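Long-range contacts in uncharacterized protein (Bacteroides caccae, PDB 3NO2), which is of unknown function but folds as a six-bladed beta-propeller related to Mal s 1 allergen-like proteins: residues G36-S41 / E78-R83; F52-G57 / L68-A73. One frame throughout, in Å; residues are numbered along the deposited sequence. Where two conformers were deposited one is given.

Interaction 1: G36-S41 / E78-R83; sequences GWECNS and EMQTAR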
ATOM      1  N   GLY A  36      10.066 -16.899   0.579  1.00 11.12           N
ATOM      2  CA  GLY A  36      10.562 -15.910  -0.362  1.00 12.65           C
ATOM      3  C   GLY A  36       9.524 -14.873  -0.783  1.00 12.14           C
ATOM      4  O   GLY A  36       9.867 -13.896  -1.485  1.00 14.52           O
ATOM      5  N   TRP A  37       8.266 -15.065  -0.395  1.00  9.02           N
ATOM      6  CA  TRP A  37       7.222 -14.108  -0.736  1.00  8.63           C
ATOM      7  C   TRP A  37       7.255 -12.913   0.219  1.00  8.60           C
ATOM      8  O   TRP A  37       7.654 -13.027   1.373  1.00 10.93           O
ATOM      9  CB  TRP A  37       5.844 -14.785  -0.717  1.00  8.23           C
ATOM     10  CG  TRP A  37       5.597 -15.716  -1.857  1.00  7.55           C
ATOM     11  CD1 TRP A  37       6.544 -16.249  -2.709  1.00  8.23           C
ATOM     12  CD2 TRP A  37       4.351 -16.305  -2.246  1.00  7.74           C
ATOM     13  NE1 TRP A  37       5.964 -17.095  -3.595  1.00  8.65           N
ATOM     14  CE2 TRP A  37       4.618 -17.137  -3.353  1.00  8.69           C
ATOM     15  CE3 TRP A  37       3.024 -16.171  -1.822  1.00  7.00           C
ATOM     16  CZ2 TRP A  37       3.606 -17.862  -4.010  1.00  9.43           C
ATOM     17  CZ3 TRP A  37       2.044 -16.889  -2.473  1.00  9.12           C
ATOM     18  CH2 TRP A  37       2.327 -17.712  -3.553  1.00 10.11           C
ATOM     19  N   GLU A  38       6.895 -11.745  -0.276  1.00  6.84           N
ATOM     20  CA  GLU A  38       6.821 -10.534   0.505  1.00  6.14           C
ATOM     21  C   GLU A  38       5.587  -9.804   0.040  1.00  6.11           C
ATOM     22  O   GLU A  38       5.524  -9.440  -1.149  1.00  5.34           O
ATOM     23  CB  GLU A  38       8.045  -9.631   0.309  1.00  5.85           C
ATOM     24  CG  GLU A  38       8.027  -8.379   1.165  1.00  6.00           C
ATOM     25  CD  GLU A  38       9.008  -7.306   0.812  1.00  6.56           C
ATOM     26  OE1 GLU A  38       9.556  -7.267  -0.318  1.00  7.60           O
ATOM     27  OE2 GLU A  38       9.187  -6.401   1.682  1.00  7.06           O
ATOM     28  N   CYS A  39       4.619  -9.574   0.931  1.00  5.52           N
ATOM     29  CA  CYS A  39       3.367  -8.904   0.604  1.00  5.00           C
ATOM     30  C   CYS A  39       3.312  -7.505   1.172  1.00  6.85           C
ATOM     31  O   CYS A  39       3.259  -7.310   2.388  1.00  6.42           O
ATOM     32  CB  CYS A  39       2.165  -9.694   1.099  1.00  5.02           C
ATOM     33  SG  CYS A  39       0.603  -8.854   0.806  1.00  6.68           S
ATOM     34  N   ASN A  40       3.374  -6.523   0.261  1.00  5.42           N
ATOM     35  CA  ASN A  40       3.175  -5.095   0.581  1.00  4.80           C
ATOM     36  C   ASN A  40       1.919  -4.485   0.008  1.00  4.77           C
ATOM     37  O   ASN A  40       1.729  -3.290   0.192  1.00  5.40           O
ATOM     38  CB  ASN A  40       4.402  -4.278   0.161  1.00  5.31           C
ATOM     39  CG  ASN A  40       5.597  -4.522   1.076  1.00  5.54           C
ATOM     40  OD1 ASN A  40       5.522  -4.221   2.302  1.00  6.75           O
ATOM     41  ND2 ASN A  40       6.708  -5.021   0.526  1.00  6.22           N
ATOM     42  N   SER A  41       1.089  -5.283  -0.666  1.00  4.50           N
ATOM     43  CA  SER A  41      -0.173  -4.836  -1.221  1.00  4.58           C
ATOM     44  C   SER A  41      -1.234  -5.944  -1.148  1.00  4.86           C
ATOM     45  O   SER A  41      -1.047  -7.037  -1.688  1.00  6.01           O
ATOM     46  CB  SER A  41      -0.032  -4.474  -2.700  1.00  5.15           C
ATOM     47  OG  SER A  41       0.808  -3.310  -2.836  1.00  5.49           O
ATOM     48  N   GLU A  78      10.359  -7.557  -8.772  1.00  6.55           N
ATOM     49  CA  GLU A  78       9.563  -7.656  -7.554  1.00  6.52           C
ATOM     50  C   GLU A  78       8.200  -7.039  -7.790  1.00  5.63           C
ATOM     51  O   GLU A  78       8.022  -5.802  -7.921  1.00  6.35           O
ATOM     52  CB  GLU A  78      10.237  -6.956  -6.385  1.00  6.91           C
ATOM     53  CG  GLU A  78      11.604  -7.514  -6.021  1.00  6.87           C
ATOM     54  CD  GLU A  78      12.155  -6.948  -4.725  1.00  7.27           C
ATOM     55  OE1 GLU A  78      11.467  -6.190  -4.029  1.00  7.64           O
ATOM     56  OE2 GLU A  78      13.323  -7.310  -4.406  1.00  9.91           O
HETATM   57  N   MSE A  79       7.165  -7.878  -7.777  1.00  5.19           N
HETATM   58  CA  MSE A  79       5.791  -7.421  -7.873  1.00  5.83           C
HETATM   59  C   MSE A  79       5.398  -6.885  -6.500  1.00  5.68           C
HETATM   60  O   MSE A  79       5.235  -7.654  -5.543  1.00  6.84           O
HETATM   61  CB  MSE A  79       4.890  -8.606  -8.238  1.00  5.89           C
HETATM   62  CG  MSE A  79       3.507  -8.172  -8.585  1.00  5.59           C
HETATM   63 SE   MSE A  79       3.261  -7.527 -10.413  0.75  5.09          SE
HETATM   64  CE  MSE A  79       3.077  -9.208 -11.284  1.00  8.89           C
ATOM     65  N   GLN A  80       5.196  -5.573  -6.418  1.00  5.00           N
ATOM     66  CA  GLN A  80       4.954  -4.906  -5.151  1.00  4.61           C
ATOM     67  C   GLN A  80       3.667  -4.093  -5.107  1.00  4.80           C
ATOM     68  O   GLN A  80       3.250  -3.754  -4.003  1.00  5.70           O
ATOM     69  CB  GLN A  80       6.116  -4.002  -4.760  1.00  5.15           C
ATOM     70  CG  GLN A  80       7.430  -4.730  -4.505  1.00  5.53           C
ATOM     71  CD  GLN A  80       7.550  -5.394  -3.164  1.00  5.04           C
ATOM     72  OE1 GLN A  80       6.617  -5.453  -2.389  1.00  6.11           O
ATOM     73  NE2 GLN A  80       8.723  -5.952  -2.901  1.00  6.38           N
ATOM     74  N   THR A  81       3.048  -3.773  -6.250  1.00  4.80           N
ATOM     75  CA  THR A  81       1.772  -3.105  -6.331  1.00  4.46           C
ATOM     76  C   THR A  81       0.683  -4.093  -6.664  1.00  4.98           C
ATOM     77  O   THR A  81       0.851  -4.935  -7.537  1.00  5.29           O
ATOM     78  CB  THR A  81       1.800  -2.045  -7.459  1.00  6.21           C
ATOM     79  OG1 THR A  81       2.749  -1.004  -7.181  1.00  6.13           O
ATOM     80  CG2 THR A  81       0.443  -1.396  -7.710  1.00  6.35           C
ATOM     81  N   ALA A  82      -0.460  -3.942  -6.008  1.00  5.07           N
ATOM     82  CA  ALA A  82      -1.673  -4.701  -6.338  1.00  5.70           C
ATOM     83  C   ALA A  82      -2.870  -3.955  -5.728  1.00  5.36           C
ATOM     84  O   ALA A  82      -3.052  -3.996  -4.516  1.00  7.26           O
ATOM     85  CB  ALA A  82      -1.575  -6.111  -5.828  1.00  7.55           C
ATOM     86  N   ARG A  83      -3.676  -3.288  -6.542  1.00  6.01           N
ATOM     87  CA  ARG A  83      -4.846  -2.541  -6.074  1.00  8.35           C
ATOM     88  C   ARG A  83      -5.996  -2.755  -7.044  1.00  8.62           C
ATOM     89  O   ARG A  83      -5.817  -3.183  -8.180  1.00  8.08           O
ATOM     90  CB  ARG A  83      -4.543  -1.052  -5.903  1.00  8.17           C
ATOM     91  CG  ARG A  83      -4.245  -0.362  -7.223  1.00  9.80           C
ATOM     92  CD  ARG A  83      -4.146   1.128  -7.090  1.00 12.55           C
ATOM     93  NE  ARG A  83      -3.028   1.548  -6.272  1.00 12.37           N
ATOM     94  CZ  ARG A  83      -3.109   2.075  -5.059  1.00  9.10           C
ATOM     95  NH1 ARG A  83      -4.281   2.271  -4.481  1.00 12.16           N
ATOM     96  NH2 ARG A  83      -2.012   2.459  -4.455  1.00 10.54           N
TER
HETATM   97  O   HOH W   1       4.435  -7.223  -2.336  1.00  6.43           O
HETATM   98  O   HOH W   2      -0.604  -1.395  -4.287  1.00  7.46           O
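The amide of Q80 bonds across the contact to E38 and N40, on the inner side of a six-bladed beta-propeller. The loop that leads into strand 41-44, the innermost strand of one blade, here meets strand 78-84, the innermost of the next. Q80 and T81 together face A93 in a classic beta bulge. From the CB of Q80, CG sets off beside the backbone N, and a bend at the second torsion (chi2 -79°) turns CD toward the loop; the amide it carries meets N40 at one end and E38 at the other. Its OE1 accepts a nearly straight bond from N40 ND2 (2.9 Å), the two amides running side by side in the same direction. The NE2 end serves two carboxylates, donating to E38 OE1 at 3.0 Å and to E78 OE1, also at 3.0 Å. The carboxylate of E38 stands almost upright to this amide, their planes 85° apart, and NE2 meets OE1 from above the carboxylate plane. Glutamine suits the place because a neutral donor separates E38 OE1 from E78 OE1, 4.3 Å apart, and probably eases their repulsion. Each acid has a further partner: E38 OE2 takes the second N-H of N40 and bonds S12 and a citrate, while E78 OE1 bonds H124. Water 1 accepts from N40 N and lies within hydrogen-bonding distance of E38 O and Q80 OE1, linking the loop backbone with the amide. Further along, S41 is small enough for its CB to rest 3.9 Å from the CB of A82 while its hydroxyl reaches the strand backbone. S41 OG donates to Q80 O (2.7 Å) and accepts from water 2, which in turn takes the N-H of A82 at 3.1 Å.

Interaction 2: F52-G57 / L68-A73; sequences FSYSKG and LWNIAA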
ATOM      1  N   PHE A  52      -3.595  -9.806  -4.136  1.00  6.21           N
ATOM      2  CA  PHE A  52      -2.384  -9.451  -3.392  1.00  5.92           C
ATOM      3  C   PHE A  52      -1.168  -9.608  -4.238  1.00  6.94           C
ATOM      4  O   PHE A  52      -1.100 -10.495  -5.100  1.00  6.96           O
ATOM      5  CB  PHE A  52      -2.264 -10.241  -2.055  1.00  5.43           C
ATOM      6  CG  PHE A  52      -2.061 -11.729  -2.182  1.00  7.16           C
ATOM      7  CD1 PHE A  52      -3.133 -12.585  -2.389  1.00  7.17           C
ATOM      8  CD2 PHE A  52      -0.812 -12.252  -2.099  1.00  7.67           C
ATOM      9  CE1 PHE A  52      -2.912 -13.947  -2.479  1.00  7.87           C
ATOM     10  CE2 PHE A  52      -0.587 -13.612  -2.194  1.00  7.51           C
ATOM     11  CZ  PHE A  52      -1.640 -14.457  -2.405  1.00  8.67           C
ATOM     12  N   SER A  53      -0.148  -8.812  -3.931  1.00  5.64           N
ATOM     13  CA  SER A  53       1.188  -9.005  -4.479  1.00  5.64           C
ATOM     14  C   SER A  53       2.032  -9.741  -3.472  1.00  5.77           C
ATOM     15  O   SER A  53       1.832  -9.650  -2.237  1.00  6.09           O
ATOM     16  CB  SER A  53       1.883  -7.712  -4.894  1.00  6.84           C
ATOM     17  OG  SER A  53       2.057  -6.840  -3.805  1.00  7.29           O
ATOM     18  N   TYR A  54       3.013 -10.462  -3.995  0.50  5.85           N
ATOM     19  CA  TYR A  54       3.853 -11.291  -3.162  0.50  6.48           C
ATOM     20  C   TYR A  54       5.317 -11.342  -3.593  0.50  6.63           C
ATOM     21  O   TYR A  54       6.063 -12.256  -3.216  0.50  6.88           O
ATOM     22  CB  TYR A  54       3.250 -12.678  -2.983  0.50  6.43           C
ATOM     23  CG  TYR A  54       3.046 -13.512  -4.229  0.50  7.47           C
ATOM     24  CD1 TYR A  54       4.035 -14.365  -4.667  0.50  5.86           C
ATOM     25  CD2 TYR A  54       1.839 -13.525  -4.902  0.50  5.94           C
ATOM     26  CE1 TYR A  54       3.860 -15.171  -5.781  0.50  8.44           C
ATOM     27  CE2 TYR A  54       1.649 -14.342  -6.035  0.50  6.13           C
ATOM     28  CZ  TYR A  54       2.678 -15.138  -6.459  0.50  8.47           C
ATOM     29  OH  TYR A  54       2.530 -15.976  -7.541  0.50  8.90           O
ATOM     30  N   SER A  55       5.726 -10.316  -4.353  1.00  5.55           N
ATOM     31  CA  SER A  55       7.109 -10.128  -4.836  1.00  6.60           C
ATOM     32  C   SER A  55       7.415 -10.998  -6.020  1.00  5.45           C
ATOM     33  O   SER A  55       7.779 -10.515  -7.105  1.00  6.61           O
ATOM     34  CB  SER A  55       8.165 -10.242  -3.721  1.00  7.40           C
ATOM     35  OG  SER A  55       9.379  -9.642  -4.186  1.00  7.76           O
ATOM     36  N   LYS A  56       7.194 -12.296  -5.895  1.00  6.02           N
ATOM     37  CA  LYS A  56       7.352 -13.205  -7.036  1.00  6.72           C
ATOM     38  C   LYS A  56       6.183 -13.137  -8.003  1.00  6.50           C
ATOM     39  O   LYS A  56       6.271 -13.697  -9.103  1.00  7.59           O
ATOM     40  CB  LYS A  56       7.565 -14.654  -6.544  1.00  7.72           C
ATOM     41  CG  LYS A  56       8.801 -14.841  -5.670  1.00  8.96           C
ATOM     42  CD  LYS A  56      10.059 -14.347  -6.302  1.00 13.28           C
ATOM     43  CE  LYS A  56      11.319 -14.760  -5.540  1.00 15.68           C
ATOM     44  NZ  LYS A  56      11.364 -14.284  -4.176  1.00 18.11           N
ATOM     45  N   GLY A  57       5.136 -12.387  -7.698  1.00  6.30           N
ATOM     46  CA  GLY A  57       3.966 -12.282  -8.587  1.00  6.03           C
ATOM     47  C   GLY A  57       2.843 -11.584  -7.880  1.00  5.66           C
ATOM     48  O   GLY A  57       3.033 -11.025  -6.790  1.00  6.84           O
ATOM     49  N   LEU A  68      -8.030 -17.585  -8.843  1.00  9.45           N
ATOM     50  CA  LEU A  68      -8.674 -17.113 -10.072  1.00 10.75           C
ATOM     51  C   LEU A  68      -7.656 -16.883 -11.160  1.00 12.23           C
ATOM     52  O   LEU A  68      -7.821 -17.350 -12.286  1.00 14.15           O
ATOM     53  CB  LEU A  68      -9.498 -15.847  -9.797  1.00 11.96           C
ATOM     54  CG  LEU A  68     -10.679 -16.076  -8.830  1.00 13.12           C
ATOM     55  CD1 LEU A  68     -11.367 -14.758  -8.458  1.00 17.88           C
ATOM     56  CD2 LEU A  68     -11.717 -17.070  -9.398  1.00 15.15           C
ATOM     57  N   TRP A  69      -6.584 -16.176 -10.850  1.00  9.99           N
ATOM     58  CA  TRP A  69      -5.541 -15.901 -11.817  1.00 10.03           C
ATOM     59  C   TRP A  69      -4.277 -15.485 -11.080  1.00  9.05           C
ATOM     60  O   TRP A  69      -4.332 -15.107  -9.921  1.00  7.80           O
ATOM     61  CB  TRP A  69      -5.937 -14.817 -12.825  1.00 11.06           C
ATOM     62  CG  TRP A  69      -6.360 -13.476 -12.345  1.00  9.29           C
ATOM     63  CD1 TRP A  69      -7.632 -13.032 -12.241  1.00 13.39           C
ATOM     64  CD2 TRP A  69      -5.529 -12.379 -11.953  1.00  9.60           C
ATOM     65  NE1 TRP A  69      -7.654 -11.752 -11.835  1.00 13.89           N
ATOM     66  CE2 TRP A  69      -6.372 -11.296 -11.641  1.00 12.18           C
ATOM     67  CE3 TRP A  69      -4.136 -12.195 -11.842  1.00 10.76           C
ATOM     68  CZ2 TRP A  69      -5.869 -10.058 -11.219  1.00 12.10           C
ATOM     69  CZ3 TRP A  69      -3.652 -10.958 -11.439  1.00 12.53           C
ATOM     70  CH2 TRP A  69      -4.531  -9.921 -11.094  1.00 11.50           C
ATOM     71  N   ASN A  70      -3.163 -15.553 -11.799  1.00  9.20           N
ATOM     72  CA  ASN A  70      -1.832 -15.264 -11.260  1.00  7.96           C
ATOM     73  C   ASN A  70      -0.989 -14.683 -12.364  1.00  8.50           C
ATOM     74  O   ASN A  70      -1.068 -15.128 -13.538  1.00  9.66           O
ATOM     75  CB  ASN A  70      -1.170 -16.551 -10.789  1.00  8.91           C
ATOM     76  CG  ASN A  70       0.163 -16.340 -10.181  1.00  9.82           C
ATOM     77  OD1 ASN A  70       0.255 -15.697  -9.129  1.00  9.70           O
ATOM     78  ND2 ASN A  70       1.231 -16.823 -10.814  1.00 10.99           N
ATOM     79  N   ILE A  71      -0.183 -13.688 -12.029  1.00  6.60           N
ATOM     80  CA  ILE A  71       0.848 -13.152 -12.922  1.00  6.90           C
ATOM     81  C   ILE A  71       2.183 -13.209 -12.203  1.00  8.31           C
ATOM     82  O   ILE A  71       2.334 -12.629 -11.114  1.00  7.31           O
ATOM     83  CB  ILE A  71       0.528 -11.735 -13.356  1.00  8.79           C
ATOM     84  CG1 ILE A  71      -0.803 -11.714 -14.125  1.00  9.14           C
ATOM     85  CG2 ILE A  71       1.731 -11.148 -14.213  1.00  9.20           C
ATOM     86  CD1 ILE A  71      -1.274 -10.245 -14.478  1.00 13.02           C
ATOM     87  N   ALA A  72       3.162 -13.902 -12.774  1.00  8.35           N
ATOM     88  CA  ALA A  72       4.504 -13.965 -12.230  1.00  9.69           C
ATOM     89  C   ALA A  72       5.308 -12.728 -12.578  1.00  9.74           C
ATOM     90  O   ALA A  72       5.216 -12.197 -13.711  1.00 13.41           O
ATOM     91  CB  ALA A  72       5.205 -15.225 -12.762  1.00 12.31           C
ATOM     92  N   ALA A  73       6.112 -12.232 -11.644  1.00  7.55           N
ATOM     93  CA  ALA A  73       7.155 -11.268 -11.966  1.00  8.83           C
ATOM     94  C   ALA A  73       8.296 -11.988 -12.691  1.00  8.93           C
ATOM     95  O   ALA A  73       8.612 -13.125 -12.343  1.00 10.29           O
ATOM     96  CB  ALA A  73       7.678 -10.612 -10.742  1.00 11.62           C
TER
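A73 N donates to K56 O (2.9 Å, N-H...O 156°), tying the edge strand 67-72 of a four-stranded antiparallel propeller blade to the tight turn between strands 50-53 and 57-61. Beside this bond G57 and A72 form a non-hydrogen-bonded antiparallel pair, their CA atoms 4.0 Å apart. Glycine suits the site: G57 CA already lies 3.0 Å from I71 O, and a CB on this backbone would run into that carbonyl. The side chain of Y54, in the conformer given, one of two deposited, crosses from the turn to the strand. Its first torsion (chi1 61°) sets CG between the backbone N and the carbonyl carbon. G57 O lies 3.3 Å above one face of the Y54 ring, offset toward the rim. The same G57 O accepts from Y54 N, closing the turn. N70 comes to the hydroxyl end of the ring at about a right angle. Its first torsion (chi1 -178°) carries CG anti to the backbone N; the amide beyond is nearly coplanar with the ring and lies at its edge. A73 brings its methyl CB to 3.6 Å from S55 O.

The two contacts touch, their centres about 8 Å apart, and share the blade that spans residues 41-72. Interaction 1 joins the loop leading into its inner strand to the neighbouring blade and faces the propeller's middle. There the side chain of E38 is about 3 Å (nearest atoms) from a bound citrate, probably from the crystallisation liquor. Interaction 2, farther out, fastens the blade's edge strand. Segment 52-57 bridges them: S55 O probably accepts a hydrogen bond from M79 N (2.8 Å), and S53 N probably donates to S41 O (3.0 Å). In the conformer given, the Y54 ring stacks with W37, while K56 NZ bonds weakly to G36 O. Both segments of interaction 1 thereby hold one turn.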